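Long-range contact in glycosyl hydrolase BlGH5_18 (Bifidobacterium longum subsp. infantis, PDB 7LQX), which probably hydrolyses glycosidic bonds in N-glycans or their fragments, as a family GH5 (subfamily 18) glycosidase of a gut bacterium: residues Ala359-Val371 / Arg418-Glu430. Sequence-based numbering, arbitrary orientation.
Sequences AAGGNDAAVVIEV and RRLGVTRLETDDE
V422 packs over A366 and the N363 carbonyl at the start of strand 365-369. V422 CB lies 3.9 Å from N363 O. V422 CG1, anti to the backbone N (chi1 167°), reaches A366 CB at 4.0 Å and also D364 O, while V422 CG2 turns back to within 3.3 Å of N363 O and touches A365 O. An alanine here would lose both methyls, and would probably leave A366 CB without its valine neighbour and a gap beside the N363 carbonyl. On the face of A366 and L425, the side chains of L425 and V368 cross at a slant, L425 CD2 touching V368 CG2 at 3.9 Å. The backbones run parallel: R424 O accepts a hydrogen bond from A366 N, A366 O one from E426 N, and E426 O one from V368 N. On the face of A365, V367 and R424, E426 OE2 and OE1 make salt bridges to R392 and R395. N363 N gives a nearly straight bond (171°) to L420 O, and a water donates to that oxygen and to N363 OD1, which R262 NH1 also meets; N363 ND2 bonds R402 O. G421, with positive phi, closes helix 414-420 as C-prime of a Schellman motif. Strand 365-369 lies between 403-407 and 424-426 in a three-stranded parallel sheet, in a small alpha/beta unit following the GH5 (beta/alpha)8 barrel.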
loop_
_atom_site.group_PDB
_atom_site.type_symbol
_atom_site.label_atom_id
_atom_site.label_comp_id
_atom_site.label_asym_id
_atom_site.label_seq_id
_atom_site.Cartn_x
_atom_site.Cartn_y
_atom_site.Cartn_z
ATOM N N ALA A 359 -0.975 -1.769 44.513
ATOM C CA ALA A 359 -2.114 -2.227 43.737
ATOM C C ALA A 359 -3.361 -2.337 44.603
ATOM O O ALA A 359 -3.296 -2.644 45.800
ATOM C CB ALA A 359 -1.817 -3.596 43.126
ATOM N N ALA A 360 -4.510 -2.114 43.974
ATOM C CA ALA A 360 -5.790 -2.285 44.636
ATOM C C ALA A 360 -5.986 -3.734 45.059
ATOM O O ALA A 360 -5.342 -4.655 44.549
ATOM C CB ALA A 360 -6.921 -1.896 43.682
ATOM N N GLY A 361 -6.904 -3.927 45.996
ATOM C CA GLY A 361 -7.231 -5.237 46.517
ATOM C C GLY A 361 -8.371 -5.882 45.765
ATOM O O GLY A 361 -8.609 -5.596 44.585
ATOM N N GLY A 362 -9.116 -6.729 46.476
ATOM C CA GLY A 362 -10.096 -7.602 45.870
ATOM C C GLY A 362 -11.402 -6.920 45.517
ATOM O O GLY A 362 -11.586 -5.715 45.682
ATOM N N ASN A 363 -12.329 -7.736 45.018
ATOM C CA ASN A 363 -13.600 -7.283 44.475
ATOM C C ASN A 363 -14.721 -8.026 45.171
ATOM O O ASN A 363 -14.699 -9.257 45.231
ATOM C CB ASN A 363 -13.663 -7.619 42.990
ATOM C CG ASN A 363 -12.666 -6.837 42.192
ATOM O OD1 ASN A 363 -11.526 -7.262 41.994
ATOM N ND2 ASN A 363 -13.086 -5.674 41.716
ATOM N N ASP A 364 -15.715 -7.284 45.656
ATOM C CA ASP A 364 -16.751 -7.876 46.486
ATOM C C ASP A 364 -17.849 -8.557 45.684
ATOM O O ASP A 364 -18.479 -9.496 46.192
ATOM C CB ASP A 364 -17.407 -6.781 47.332
ATOM C CG ASP A 364 -16.449 -6.150 48.313
ATOM O OD1 ASP A 364 -15.839 -6.896 49.109
ATOM O OD2 ASP A 364 -16.309 -4.909 48.290
ATOM N N ALA A 365 -18.122 -8.080 44.477
ATOM C CA ALA A 365 -19.252 -8.543 43.694
ATOM C C ALA A 365 -18.783 -8.893 42.296
ATOM O O ALA A 365 -17.757 -8.400 41.822
ATOM C CB ALA A 365 -20.338 -7.466 43.602
ATOM N N ALA A 366 -19.547 -9.752 41.630
ATOM C CA ALA A 366 -19.264 -10.053 40.237
ATOM C C ALA A 366 -20.550 -10.304 39.467
ATOM O O ALA A 366 -21.496 -10.902 39.991
ATOM C CB ALA A 366 -18.331 -11.260 40.074
ATOM N N VAL A 367 -20.569 -9.823 38.226
ATOM C CA VAL A 367 -21.589 -10.182 37.250
ATOM C C VAL A 367 -21.132 -11.448 36.535
ATOM O O VAL A 367 -19.958 -11.566 36.153
ATOM C CB VAL A 367 -21.838 -9.034 36.259
ATOM C CG1 VAL A 367 -22.955 -9.411 35.300
ATOM C CG2 VAL A 367 -22.187 -7.738 36.998
ATOM N N VAL A 368 -22.057 -12.393 36.374
ATOM C CA VAL A 368 -21.762 -13.704 35.808
ATOM C C VAL A 368 -22.065 -13.715 34.315
ATOM O O VAL A 368 -23.175 -13.377 33.889
ATOM C CB VAL A 368 -22.574 -14.796 36.532
ATOM C CG1 VAL A 368 -22.281 -16.143 35.918
ATOM C CG2 VAL A 368 -22.260 -14.803 38.017
ATOM N N ILE A 369 -21.090 -14.160 33.531
ATOM C CA ILE A 369 -21.197 -14.283 32.082
ATOM C C ILE A 369 -21.263 -15.765 31.736
ATOM O O ILE A 369 -20.296 -16.503 31.961
ATOM C CB ILE A 369 -19.987 -13.632 31.391
ATOM C CG1 ILE A 369 -19.889 -12.146 31.724
ATOM C CG2 ILE A 369 -20.067 -13.806 29.885
ATOM C CD1 ILE A 369 -18.582 -11.492 31.288
ATOM N N GLU A 370 -22.391 -16.200 31.174
ATOM C CA GLU A 370 -22.520 -17.575 30.712
ATOM C C GLU A 370 -21.600 -17.807 29.521
ATOM O O GLU A 370 -21.582 -17.015 28.572
ATOM C CB GLU A 370 -23.963 -17.864 30.305
ATOM C CG GLU A 370 -24.921 -17.987 31.471
ATOM C CD GLU A 370 -24.676 -19.232 32.310
ATOM O OE1 GLU A 370 -24.258 -20.272 31.752
ATOM O OE2 GLU A 370 -24.901 -19.173 33.535
ATOM N N VAL A 371 -20.852 -18.907 29.561
ATOM C CA VAL A 371 -19.854 -19.191 28.539
ATOM C C VAL A 371 -20.159 -20.507 27.834
ATOM O O VAL A 371 -20.844 -21.387 28.366
ATOM C CB VAL A 371 -18.415 -19.172 29.095
ATOM C CG1 VAL A 371 -18.035 -17.766 29.520
ATOM C CG2 VAL A 371 -18.253 -20.137 30.257
ATOM N N ARG A 418 -13.088 -17.026 46.241
ATOM C CA ARG A 418 -12.364 -16.577 47.425
ATOM C C ARG A 418 -11.094 -15.825 47.043
ATOM O O ARG A 418 -10.784 -14.782 47.631
ATOM C CB ARG A 418 -12.052 -17.778 48.312
ATOM C CG ARG A 418 -11.280 -17.465 49.571
ATOM C CD ARG A 418 -11.162 -18.738 50.393
ATOM N NE ARG A 418 -12.487 -19.246 50.763
ATOM C CZ ARG A 418 -12.787 -20.528 50.961
ATOM N NH1 ARG A 418 -11.860 -21.466 50.822
ATOM N NH2 ARG A 418 -14.025 -20.873 51.293
ATOM N N ARG A 419 -10.344 -16.334 46.064
ATOM C CA ARG A 419 -9.133 -15.642 45.622
ATOM C C ARG A 419 -9.454 -14.244 45.103
ATOM O O ARG A 419 -8.688 -13.301 45.333
ATOM C CB ARG A 419 -8.391 -16.483 44.574
ATOM C CG ARG A 419 -7.467 -15.719 43.621
ATOM C CD ARG A 419 -6.240 -15.123 44.303
ATOM N NE ARG A 419 -5.375 -14.425 43.348
ATOM C CZ ARG A 419 -5.551 -13.168 42.951
ATOM N NH1 ARG A 419 -6.567 -12.453 43.420
ATOM N NH2 ARG A 419 -4.711 -12.622 42.079
ATOM N N LEU A 420 -10.577 -14.088 44.396
ATOM C CA LEU A 420 -10.963 -12.775 43.891
ATOM C C LEU A 420 -11.512 -11.871 44.984
ATOM O O LEU A 420 -11.521 -10.647 44.813
ATOM C CB LEU A 420 -12.048 -12.921 42.829
ATOM C CG LEU A 420 -11.671 -13.640 41.542
ATOM C CD1 LEU A 420 -12.919 -13.976 40.754
ATOM C CD2 LEU A 420 -10.748 -12.763 40.720
ATOM N N GLY A 421 -11.995 -12.450 46.078
ATOM C CA GLY A 421 -12.674 -11.711 47.120
ATOM C C GLY A 421 -14.172 -11.598 46.948
ATOM O O GLY A 421 -14.814 -10.866 47.709
ATOM N N VAL A 422 -14.748 -12.313 45.992
ATOM C CA VAL A 422 -16.133 -12.107 45.588
ATOM C C VAL A 422 -17.062 -12.863 46.526
ATOM O O VAL A 422 -16.958 -14.085 46.656
ATOM C CB VAL A 422 -16.335 -12.568 44.137
ATOM C CG1 VAL A 422 -17.811 -12.667 43.816
ATOM C CG2 VAL A 422 -15.625 -11.635 43.188
ATOM N N THR A 423 -17.990 -12.141 47.157
ATOM C CA THR A 423 -18.988 -12.748 48.030
ATOM C C THR A 423 -20.419 -12.555 47.546
ATOM O O THR A 423 -21.351 -12.992 48.232
ATOM C CB THR A 423 -18.865 -12.237 49.477
ATOM O OG1 THR A 423 -19.077 -10.823 49.524
ATOM C CG2 THR A 423 -17.491 -12.594 50.056
ATOM N N ARG A 424 -20.623 -11.921 46.396
ATOM C CA ARG A 424 -21.946 -11.702 45.835
ATOM C C ARG A 424 -21.864 -11.897 44.331
ATOM O O ARG A 424 -20.943 -11.386 43.687
ATOM C CB ARG A 424 -22.471 -10.291 46.126
ATOM C CG ARG A 424 -23.709 -9.933 45.304
ATOM C CD ARG A 424 -24.594 -8.896 45.993
ATOM N NE ARG A 424 -23.914 -7.618 46.180
ATOM C CZ ARG A 424 -24.345 -6.444 45.714
ATOM N NH1 ARG A 424 -25.477 -6.344 45.027
ATOM N NH2 ARG A 424 -23.636 -5.355 45.959
ATOM N N LEU A 425 -22.831 -12.614 43.775
ATOM C CA LEU A 425 -22.904 -12.854 42.341
ATOM C C LEU A 425 -24.222 -12.319 41.808
ATOM O O LEU A 425 -25.263 -12.459 42.454
ATOM C CB LEU A 425 -22.839 -14.351 42.052
ATOM C CG LEU A 425 -21.515 -15.042 42.385
ATOM C CD1 LEU A 425 -21.679 -16.544 42.311
ATOM C CD2 LEU A 425 -20.415 -14.556 41.452
ATOM N N GLU A 426 -24.181 -11.741 40.612
ATOM C CA GLU A 426 -25.382 -11.263 39.937
ATOM C C GLU A 426 -25.481 -11.919 38.569
ATOM O O GLU A 426 -24.561 -11.806 37.754
ATOM C CB GLU A 426 -25.354 -9.741 39.804
ATOM C CG GLU A 426 -26.578 -9.181 39.118
ATOM C CD GLU A 426 -26.708 -7.693 39.299
ATOM O OE1 GLU A 426 -26.426 -7.207 40.417
ATOM O OE2 GLU A 426 -27.092 -7.014 38.326
ATOM N N THR A 427 -26.598 -12.588 38.308
ATOM C CA THR A 427 -26.788 -13.263 37.033
ATOM C C THR A 427 -27.525 -12.358 36.044
ATOM O O THR A 427 -28.240 -11.432 36.424
ATOM C CB THR A 427 -27.555 -14.574 37.224
ATOM O OG1 THR A 427 -28.793 -14.314 37.892
ATOM C CG2 THR A 427 -26.738 -15.559 38.053
ATOM N N ASP A 428 -27.358 -12.656 34.762
ATOM C CA ASP A 428 -27.934 -11.831 33.702
ATOM C C ASP A 428 -29.225 -12.489 33.236
ATOM O O ASP A 428 -29.242 -13.274 32.286
ATOM C CB ASP A 428 -26.965 -11.674 32.540
ATOM C CG ASP A 428 -27.371 -10.556 31.602
ATOM O OD1 ASP A 428 -28.180 -9.696 32.021
ATOM O OD2 ASP A 428 -26.877 -10.525 30.453
ATOM N N ASP A 429 -30.324 -12.120 33.882
ATOM C CA ASP A 429 -31.550 -12.896 33.778
ATOM C C ASP A 429 -32.274 -12.694 32.455
ATOM O O ASP A 429 -32.969 -13.608 31.994
ATOM C CB ASP A 429 -32.462 -12.540 34.952
ATOM C CG ASP A 429 -31.833 -12.878 36.298
ATOM O OD1 ASP A 429 -30.944 -13.753 36.329
ATOM O OD2 ASP A 429 -32.221 -12.268 37.321
ATOM N N GLU A 430 -32.132 -11.529 31.832
ATOM C CA GLU A 430 -32.797 -11.231 30.561
ATOM C C GLU A 430 -31.794 -10.534 29.652
ATOM O O GLU A 430 -31.840 -9.313 29.466
ATOM C CB GLU A 430 -34.049 -10.376 30.780
ATOM C CG GLU A 430 -35.169 -11.079 31.556
ATOM C CD GLU A 430 -36.397 -10.200 31.764
ATOM O OE1 GLU A 430 -36.625 -9.285 30.945
ATOM O OE2 GLU A 430 -37.132 -10.424 32.752
HETATM O O HOH W 1 -10.039 -9.356 42.857
HETATM O O HOH W 2 -16.654 -9.546 49.432
HETATM O O HOH W 3 -13.196 -8.387 48.375
HETATM O O HOH W 4 -25.499 -14.661 33.977
#